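PDB 1QSA: protein (soluble lytic transglycosylase SLT70) from Escherichia coli, which cleaves the glycosidic bonds between N-acetylmuramic acid and N-acetylglucosamine in peptidoglycan, forming a 1,6-anhydro bond in the muramic acid residue. Local coordinates for residues T67-R72 with S402-N406; A295-G299 with G568-A572; L445-L451 with Y597-M602. All coordinates share one frame. Residue numbers count along the deposited sequence, not the author numbering.

Contact 1 of 3, residues T67-R72 with S402-N406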
loop_
_atom_site.group_PDB
_atom_site.type_symbol
_atom_site.label_atom_id
_atom_site.label_comp_id
_atom_site.label_asym_id
_atom_site.label_seq_id
_atom_site.Cartn_x
_atom_site.Cartn_y
_atom_site.Cartn_z
ATOM N N THR A 67 -23.726 2.418 -13.069
ATOM C CA THR A 67 -23.009 2.688 -11.830
ATOM C C THR A 67 -22.835 1.479 -10.901
ATOM O O THR A 67 -22.309 1.609 -9.795
ATOM C CB THR A 67 -23.659 3.848 -11.035
ATOM O OG1 THR A 67 -24.982 3.476 -10.637
ATOM C CG2 THR A 67 -23.709 5.127 -11.894
ATOM N N LEU A 68 -23.255 0.303 -11.360
ATOM C CA LEU A 68 -23.128 -0.907 -10.553
ATOM C C LEU A 68 -21.699 -1.453 -10.729
ATOM O O LEU A 68 -21.331 -1.866 -11.832
ATOM C CB LEU A 68 -24.150 -1.938 -11.026
ATOM C CG LEU A 68 -24.167 -3.258 -10.254
ATOM C CD1 LEU A 68 -24.691 -3.022 -8.839
ATOM C CD2 LEU A 68 -25.054 -4.257 -10.991
ATOM N N PRO A 69 -20.892 -1.496 -9.647
ATOM C CA PRO A 69 -19.527 -2.007 -9.810
ATOM C C PRO A 69 -19.405 -3.376 -10.511
ATOM O O PRO A 69 -18.602 -3.510 -11.435
ATOM C CB PRO A 69 -18.963 -1.978 -8.386
ATOM C CG PRO A 69 -19.684 -0.800 -7.771
ATOM C CD PRO A 69 -21.104 -0.999 -8.270
ATOM N N PRO A 70 -20.199 -4.393 -10.108
ATOM C CA PRO A 70 -20.036 -5.666 -10.832
ATOM C C PRO A 70 -20.475 -5.652 -12.309
ATOM O O PRO A 70 -20.049 -6.515 -13.082
ATOM C CB PRO A 70 -20.836 -6.665 -9.993
ATOM C CG PRO A 70 -21.810 -5.811 -9.234
ATOM C CD PRO A 70 -20.993 -4.596 -8.882
ATOM N N ALA A 71 -21.315 -4.696 -12.713
ATOM C CA ALA A 71 -21.698 -4.617 -14.124
ATOM C C ALA A 71 -20.469 -4.111 -14.893
ATOM O O ALA A 71 -20.222 -4.514 -16.029
ATOM C CB ALA A 71 -22.882 -3.678 -14.330
ATOM N N ARG A 72 -19.676 -3.260 -14.248
ATOM C CA ARG A 72 -18.483 -2.727 -14.886
ATOM C C ARG A 72 -17.410 -3.795 -15.041
ATOM O O ARG A 72 -16.788 -3.899 -16.103
ATOM C CB ARG A 72 -17.957 -1.497 -14.141
ATOM C CG ARG A 72 -19.000 -0.374 -14.042
ATOM C CD ARG A 72 -18.473 0.839 -13.274
ATOM N NE ARG A 72 -18.270 2.012 -14.128
ATOM C CZ ARG A 72 -17.246 2.181 -14.966
ATOM N NH1 ARG A 72 -16.300 1.253 -15.089
ATOM N NH2 ARG A 72 -17.168 3.289 -15.689
ATOM N N SER A 402 -16.862 -0.313 -2.922
ATOM C CA SER A 402 -16.825 -0.169 -4.378
ATOM C C SER A 402 -17.908 0.781 -4.873
ATOM O O SER A 402 -17.677 1.571 -5.793
ATOM C CB SER A 402 -16.967 -1.532 -5.050
ATOM O OG SER A 402 -15.901 -2.365 -4.637
ATOM N N GLU A 403 -19.109 0.666 -4.306
ATOM C CA GLU A 403 -20.195 1.572 -4.683
ATOM C C GLU A 403 -19.863 3.000 -4.255
ATOM O O GLU A 403 -20.050 3.942 -5.020
ATOM C CB GLU A 403 -21.508 1.162 -4.019
ATOM C CG GLU A 403 -22.108 -0.121 -4.553
ATOM C CD GLU A 403 -23.078 0.060 -5.723
ATOM O OE1 GLU A 403 -23.140 1.141 -6.359
ATOM O OE2 GLU A 403 -23.777 -0.930 -6.015
ATOM N N TRP A 404 -19.378 3.149 -3.022
ATOM C CA TRP A 404 -19.039 4.463 -2.482
ATOM C C TRP A 404 -17.953 5.122 -3.331
ATOM O O TRP A 404 -17.994 6.335 -3.574
ATOM C CB TRP A 404 -18.575 4.326 -1.028
ATOM C CG TRP A 404 -18.474 5.617 -0.266
ATOM C CD1 TRP A 404 -17.339 6.186 0.234
ATOM C CD2 TRP A 404 -19.565 6.440 0.183
ATOM N NE1 TRP A 404 -17.653 7.307 0.979
ATOM C CE2 TRP A 404 -19.010 7.486 0.965
ATOM C CE3 TRP A 404 -20.956 6.386 0.014
ATOM C CZ2 TRP A 404 -19.802 8.469 1.578
ATOM C CZ3 TRP A 404 -21.743 7.362 0.625
ATOM C CH2 TRP A 404 -21.162 8.390 1.398
ATOM N N ALA A 405 -17.009 4.310 -3.803
ATOM C CA ALA A 405 -15.903 4.806 -4.614
ATOM C C ALA A 405 -16.434 5.508 -5.858
ATOM O O ALA A 405 -15.932 6.561 -6.236
ATOM C CB ALA A 405 -14.967 3.662 -4.998
ATOM N N ASN A 406 -17.459 4.929 -6.484
ATOM C CA ASN A 406 -18.065 5.530 -7.676
ATOM C C ASN A 406 -18.801 6.811 -7.328
ATOM O O ASN A 406 -18.766 7.774 -8.082
ATOM C CB ASN A 406 -19.083 4.578 -8.313
ATOM C CG ASN A 406 -18.441 3.460 -9.078
ATOM O OD1 ASN A 406 -17.239 3.475 -9.332
ATOM N ND2 ASN A 406 -19.253 2.484 -9.488
#
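The first turn of helix 69-84 meets the side of helix 397-408 through a few side chains. Asn-406, in an m rotamer with chi2 near -11°, turns its amide to the backbone carbonyl of Thr-67, in the loop before the helix: ND2 donates to Thr-67 O at 3.2 Å. Leu-68 takes the N-cap position. Pro-69 is the wedge: its CG lies 3.7 Å from both Ser-402 O and Asn-406 ND2, and its CD 3.4 Å from Glu-403 CD. Glu-403 starts sideways, but chi1 and chi2, both m, bring the carboxylate against the proline ring. Leu-68 points its CA-to-CB bond away, but with chi1 t and chi2 p its CD1 swings to 3.6 Å from Glu-403 OE2. The buried carboxylate is met by a salt bridge to Arg-387 and a hydrogen bond from Tyr-40; Arg-387 also bonds Thr-67 OG1. A prolyl helix start set against a helix flank joins the N-terminal helices to the L domain, closing the ring of the alpha-superhelix characteristic of Slt70.

Contact 2 of 3, residues A295-G299 with G568-A572; sequences ALGTG and GRIDA
This is a loop-to-helix-end contact, in which the loop between helices 556-566 and 572-578 of the catalytic domain packs on the C-terminal end of helix 285-298 in the superhelix. Gly-299 leaves the helix with positive phi (73/23), and Ile-570 is its register partner, CA to CA 5.3 Å. The loop is extended at Ile-570 (-126/174), whose side chain, p at chi1 and t at chi2, packs against the last turn: CG2 lies 3.3 Å from both Leu-296 O and Gly-299 N, and CD1 3.9 Å from Gly-297 O. Beside it Arg-569 (m,t,m) stretches along Thr-298. Thr-298 O lies over one face of the guanidinium, 3.6 Å from NH1, and Thr-298 CG2 is 3.6 Å from Arg-569 NH2. No hydrogen bond crosses; the guanidinium instead bonds Asn-565 O and Ser-566 O, and Thr-298 OG1 bonds Met-294 O. Asp-571, chi1 p, N-caps the next helix through Ala-574 N. An apolar side chain thus covers a helix terminated by a Schellman motif, at a junction of superhelix and lysozyme-like domain.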
loop_
_atom_site.group_PDB
_atom_site.type_symbol
_atom_site.label_atom_id
_atom_site.label_comp_id
_atom_site.label_asym_id
_atom_site.label_seq_id
_atom_site.Cartn_x
_atom_site.Cartn_y
_atom_site.Cartn_z
ATOM N N ALA A 295 22.960 8.906 12.005
ATOM C CA ALA A 295 23.470 9.862 12.987
ATOM C C ALA A 295 22.445 10.062 14.105
ATOM O O ALA A 295 22.802 10.081 15.285
ATOM C CB ALA A 295 23.786 11.201 12.300
ATOM N N LEU A 296 21.166 10.200 13.741
ATOM C CA LEU A 296 20.110 10.372 14.739
ATOM C C LEU A 296 19.967 9.134 15.627
ATOM O O LEU A 296 19.739 9.236 16.835
ATOM C CB LEU A 296 18.755 10.624 14.068
ATOM C CG LEU A 296 18.514 12.027 13.510
ATOM C CD1 LEU A 296 17.153 12.061 12.799
ATOM C CD2 LEU A 296 18.560 13.071 14.624
ATOM N N GLY A 297 20.116 7.965 15.021
ATOM C CA GLY A 297 19.967 6.726 15.769
ATOM C C GLY A 297 21.114 6.395 16.708
ATOM O O GLY A 297 20.998 5.472 17.510
ATOM N N THR A 298 22.211 7.146 16.620
ATOM C CA THR A 298 23.368 6.889 17.477
ATOM C C THR A 298 23.751 8.066 18.367
ATOM O O THR A 298 24.757 8.010 19.086
ATOM C CB THR A 298 24.589 6.445 16.631
ATOM O OG1 THR A 298 24.950 7.486 15.713
ATOM C CG2 THR A 298 24.268 5.172 15.853
ATOM N N GLY A 299 22.973 9.150 18.297
ATOM C CA GLY A 299 23.256 10.321 19.120
ATOM C C GLY A 299 24.474 11.096 18.651
ATOM O O GLY A 299 25.092 11.838 19.420
ATOM N N GLY A 568 20.218 3.580 24.527
ATOM C CA GLY A 568 20.019 4.616 25.531
ATOM C C GLY A 568 20.676 5.965 25.289
ATOM O O GLY A 568 20.649 6.835 26.166
ATOM N N ARG A 569 21.199 6.163 24.081
ATOM C CA ARG A 569 21.898 7.393 23.723
ATOM C C ARG A 569 21.047 8.509 23.126
ATOM O O ARG A 569 21.518 9.642 23.013
ATOM C CB ARG A 569 22.998 7.082 22.702
ATOM C CG ARG A 569 24.154 6.220 23.224
ATOM C CD ARG A 569 25.125 5.881 22.099
ATOM N NE ARG A 569 24.539 4.990 21.094
ATOM C CZ ARG A 569 25.185 4.546 20.022
ATOM N NH1 ARG A 569 26.450 4.911 19.791
ATOM N NH2 ARG A 569 24.573 3.740 19.180
ATOM N N ILE A 570 19.804 8.209 22.752
ATOM C CA ILE A 570 18.994 9.223 22.053
ATOM C C ILE A 570 17.626 9.548 22.652
ATOM O O ILE A 570 17.193 8.915 23.617
ATOM C CB ILE A 570 18.829 8.828 20.557
ATOM C CG1 ILE A 570 17.860 7.644 20.419
ATOM C CG2 ILE A 570 20.201 8.442 19.969
ATOM C CD1 ILE A 570 17.798 7.047 19.009
ATOM N N ASP A 571 16.953 10.557 22.092
ATOM C CA ASP A 571 15.640 10.922 22.600
ATOM C C ASP A 571 14.496 10.255 21.825
ATOM O O ASP A 571 14.730 9.528 20.856
ATOM C CB ASP A 571 15.470 12.455 22.742
ATOM C CG ASP A 571 15.354 13.201 21.407
ATOM O OD1 ASP A 571 15.019 12.618 20.366
ATOM O OD2 ASP A 571 15.563 14.431 21.420
ATOM N N ALA A 572 13.270 10.472 22.295
ATOM C CA ALA A 572 12.075 9.869 21.695
ATOM C C ALA A 572 11.885 10.155 20.209
ATOM O O ALA A 572 11.579 9.245 19.421
ATOM C CB ALA A 572 10.839 10.313 22.462
#

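Contact 3 of 3, residues L445-L451 with Y597-M602; sequences LEERFPL and YYRYFM. With SO4 (sulfate ion), chain B; SO4 (sulfate ion), chain H.
A sulfate ion (chain B), probably from the crystallisation liquor, sits between a side chain of each segment: Arg-448 donates from NH1 to its O2 (2.8 Å) and from NH2 to its O4 (3.0 Å), while Tyr-597 OH lies 2.9 Å from the same O2. Arg-448 NH2 also reaches O1 of a second sulfate (chain H) at 2.8 Å. Behind this polar edge, the short helix 445-448 and the loop after it pack on the C-terminal end of helix 582-601, joining the end of the L domain to the lysozyme-like catalytic domain. Phe-449 is the first residue to leave helical geometry (-131/66), and Pro-450 and Leu-451 continue as loop. Nearest CA pairs are Phe-449 with Tyr-598 (6.9 Å) and Glu-446 with Phe-601 (7.6 Å). All three aromatic residues of the long helix that make contact use m at chi1, as does Phe-449. The rings of Phe-449 and Tyr-597 meet obliquely, centroids 4.6 Å apart and planes at 42°, with Leu-445 CD1 4.0 Å from Tyr-597 CE1. Phe-601 buries most area: its CZ lies 3.9 Å from Leu-445 CB and 3.5 Å from Glu-446 N. Leu-451, m,t, sets CD2 3.7 Å from Tyr-598 CD1 and 4.1 Å from Met-602 CG. Beyond the two segments, Glu-446 is salt-bridged to Arg-421, and the Tyr-598 side chain is about 11 Å from that of Glu-478, the predicted catalytic residue. Tyr-598 OH accepts from Trp-481 NE1 and donates to Pro-450 O at 2.8 Å.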
loop_
_atom_site.group_PDB
_atom_site.type_symbol
_atom_site.label_atom_id
_atom_site.label_comp_id
_atom_site.label_asym_id
_atom_site.label_seq_id
_atom_site.Cartn_x
_atom_site.Cartn_y
_atom_site.Cartn_z
ATOM N N LEU A 445 -10.904 16.878 10.226
ATOM C CA LEU A 445 -10.539 15.873 11.217
ATOM C C LEU A 445 -11.633 15.014 11.830
ATOM O O LEU A 445 -11.407 13.828 12.086
ATOM C CB LEU A 445 -9.657 16.486 12.317
ATOM C CG LEU A 445 -8.355 17.145 11.848
ATOM C CD1 LEU A 445 -7.550 17.622 13.068
ATOM C CD2 LEU A 445 -7.532 16.182 11.000
ATOM N N GLU A 446 -12.813 15.586 12.066
ATOM C CA GLU A 446 -13.885 14.814 12.690
ATOM C C GLU A 446 -14.309 13.625 11.828
ATOM O O GLU A 446 -14.536 12.534 12.346
ATOM C CB GLU A 446 -15.102 15.699 13.019
ATOM C CG GLU A 446 -16.022 15.001 14.003
ATOM C CD GLU A 446 -17.162 15.849 14.514
ATOM O OE1 GLU A 446 -17.533 16.837 13.850
ATOM O OE2 GLU A 446 -17.687 15.504 15.595
ATOM N N GLU A 447 -14.415 13.850 10.519
ATOM C CA GLU A 447 -14.808 12.801 9.576
ATOM C C GLU A 447 -13.671 11.826 9.293
ATOM O O GLU A 447 -13.910 10.653 8.976
ATOM C CB GLU A 447 -15.329 13.407 8.264
ATOM C CG GLU A 447 -16.646 14.203 8.395
ATOM C CD GLU A 447 -16.464 15.577 9.012
ATOM O OE1 GLU A 447 -15.380 16.176 8.869
ATOM O OE2 GLU A 447 -17.420 16.078 9.636
ATOM N N ARG A 448 -12.432 12.304 9.411
ATOM C CA ARG A 448 -11.262 11.452 9.196
ATOM C C ARG A 448 -10.995 10.538 10.401
ATOM O O ARG A 448 -10.384 9.478 10.254
ATOM C CB ARG A 448 -9.990 12.297 8.991
ATOM C CG ARG A 448 -9.958 13.159 7.709
ATOM C CD ARG A 448 -8.586 13.857 7.541
ATOM N NE ARG A 448 -7.523 12.879 7.368
ATOM C CZ ARG A 448 -6.267 13.040 7.786
ATOM N NH1 ARG A 448 -5.873 14.186 8.338
ATOM N NH2 ARG A 448 -5.388 12.066 7.611
ATOM N N PHE A 449 -11.414 10.962 11.593
ATOM C CA PHE A 449 -11.139 10.189 12.798
ATOM C C PHE A 449 -12.388 9.998 13.632
ATOM O O PHE A 449 -12.466 10.449 14.778
ATOM C CB PHE A 449 -10.022 10.898 13.584
ATOM C CG PHE A 449 -8.748 11.028 12.798
ATOM C CD1 PHE A 449 -7.936 9.908 12.594
ATOM C CD2 PHE A 449 -8.426 12.228 12.147
ATOM C CE1 PHE A 449 -6.826 9.977 11.739
ATOM C CE2 PHE A 449 -7.326 12.311 11.292
ATOM C CZ PHE A 449 -6.524 11.182 11.082
ATOM N N PRO A 450 -13.366 9.254 13.088
ATOM C CA PRO A 450 -14.617 9.011 13.804
ATOM C C PRO A 450 -14.442 8.104 15.017
ATOM O O PRO A 450 -13.551 7.250 15.018
ATOM C CB PRO A 450 -15.484 8.341 12.742
ATOM C CG PRO A 450 -14.481 7.558 11.931
ATOM C CD PRO A 450 -13.358 8.562 11.777
ATOM N N LEU A 451 -15.302 8.274 16.025
ATOM C CA LEU A 451 -15.262 7.452 17.234
ATOM C C LEU A 451 -15.960 6.123 16.964
ATOM O O LEU A 451 -16.990 5.794 17.567
ATOM C CB LEU A 451 -15.927 8.178 18.409
ATOM C CG LEU A 451 -15.232 9.480 18.813
ATOM C CD1 LEU A 451 -15.985 10.125 19.975
ATOM C CD2 LEU A 451 -13.778 9.218 19.193
ATOM N N TYR A 597 -5.398 12.909 17.984
ATOM C CA TYR A 597 -6.697 13.295 17.428
ATOM C C TYR A 597 -7.816 12.616 18.215
ATOM O O TYR A 597 -8.802 13.252 18.561
ATOM C CB TYR A 597 -6.818 12.888 15.961
ATOM C CG TYR A 597 -5.847 13.554 15.026
ATOM C CD1 TYR A 597 -5.382 14.844 15.268
ATOM C CD2 TYR A 597 -5.379 12.880 13.888
ATOM C CE1 TYR A 597 -4.473 15.453 14.400
ATOM C CE2 TYR A 597 -4.471 13.472 13.027
ATOM C CZ TYR A 597 -4.021 14.760 13.292
ATOM O OH TYR A 597 -3.099 15.338 12.462
ATOM N N TYR A 598 -7.654 11.322 18.510
ATOM C CA TYR A 598 -8.667 10.599 19.271
ATOM C C TYR A 598 -8.849 11.154 20.666
ATOM O O TYR A 598 -9.982 11.304 21.137
ATOM C CB TYR A 598 -8.396 9.085 19.264
ATOM C CG TYR A 598 -9.029 8.440 18.045
ATOM C CD1 TYR A 598 -10.416 8.374 17.928
ATOM C CD2 TYR A 598 -8.263 8.023 16.959
ATOM C CE1 TYR A 598 -11.032 7.922 16.750
ATOM C CE2 TYR A 598 -8.875 7.567 15.765
ATOM C CZ TYR A 598 -10.252 7.530 15.671
ATOM O OH TYR A 598 -10.855 7.181 14.476
ATOM N N ARG A 599 -7.746 11.513 21.316
ATOM C CA ARG A 599 -7.830 12.099 22.648
ATOM C C ARG A 599 -8.621 13.403 22.550
ATOM O O ARG A 599 -9.507 13.642 23.365
ATOM C CB ARG A 599 -6.430 12.340 23.234
ATOM C CG ARG A 599 -5.812 11.045 23.775
ATOM C CD ARG A 599 -4.379 11.234 24.247
ATOM N NE ARG A 599 -4.279 12.300 25.247
ATOM C CZ ARG A 599 -4.598 12.173 26.536
ATOM N NH1 ARG A 599 -5.027 11.008 27.024
ATOM N NH2 ARG A 599 -4.474 13.216 27.349
ATOM N N TYR A 600 -8.363 14.192 21.508
ATOM C CA TYR A 600 -9.076 15.448 21.331
ATOM C C TYR A 600 -10.585 15.222 21.220
ATOM O O TYR A 600 -11.367 15.868 21.928
ATOM C CB TYR A 600 -8.571 16.215 20.101
ATOM C CG TYR A 600 -9.370 17.474 19.850
ATOM C CD1 TYR A 600 -9.089 18.645 20.548
ATOM C CD2 TYR A 600 -10.449 17.472 18.961
ATOM C CE1 TYR A 600 -9.868 19.786 20.368
ATOM C CE2 TYR A 600 -11.235 18.605 18.782
ATOM C CZ TYR A 600 -10.936 19.752 19.486
ATOM O OH TYR A 600 -11.705 20.878 19.303
ATOM N N PHE A 601 -10.992 14.301 20.345
ATOM C CA PHE A 601 -12.408 14.025 20.154
ATOM C C PHE A 601 -13.075 13.353 21.350
ATOM O O PHE A 601 -14.300 13.345 21.458
ATOM C CB PHE A 601 -12.635 13.274 18.836
ATOM C CG PHE A 601 -12.400 14.127 17.625
ATOM C CD1 PHE A 601 -13.170 15.275 17.405
ATOM C CD2 PHE A 601 -11.386 13.822 16.723
ATOM C CE1 PHE A 601 -12.928 16.109 16.308
ATOM C CE2 PHE A 601 -11.136 14.648 15.622
ATOM C CZ PHE A 601 -11.906 15.798 15.413
ATOM N N MET A 602 -12.267 12.831 22.270
ATOM C CA MET A 602 -12.781 12.211 23.485
ATOM C C MET A 602 -12.792 13.223 24.643
ATOM O O MET A 602 -13.145 12.882 25.774
ATOM C CB MET A 602 -11.942 10.997 23.866
ATOM C CG MET A 602 -12.088 9.839 22.902
ATOM S SD MET A 602 -11.011 8.488 23.377
ATOM C CE MET A 602 -11.070 7.513 21.911
HETATM S S SO4 B . -2.237 13.636 9.445
HETATM O O1 SO4 B . -1.584 13.261 10.715
HETATM O O2 SO4 B . -3.407 14.489 9.730
HETATM O O3 SO4 B . -1.263 14.385 8.632
HETATM O O4 SO4 B . -2.658 12.437 8.698
HETATM S S SO4 H . -5.341 8.743 5.825
HETATM O O1 SO4 H . -4.754 9.357 7.033
HETATM O O2 SO4 H . -4.263 8.347 4.900
HETATM O O3 SO4 H . -6.116 7.552 6.213
HETATM O O4 SO4 H . -6.226 9.716 5.168
#

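In the fold
The three contacts lie around an all-helical ring and join regions far apart in sequence. Contact 1 closes it by joining helix 69-84 to helix 397-408, across 329 intervening, mostly helical residues. Contact 2 is about 49 Å away between centres, on the opposite side of the chain's centre, where helix 285-298 meets the catalytic domain. Contact 3 opens after contact 1 closes; its centre lies about 29 Å from that of contact 1 and about 32 Å from that of contact 2. The segments of contact 2 alternate along the chain with those of contacts 1 and 3. Contacts 2 and 3 share no helix, and the catalytic domain meets the rest of the chain at both.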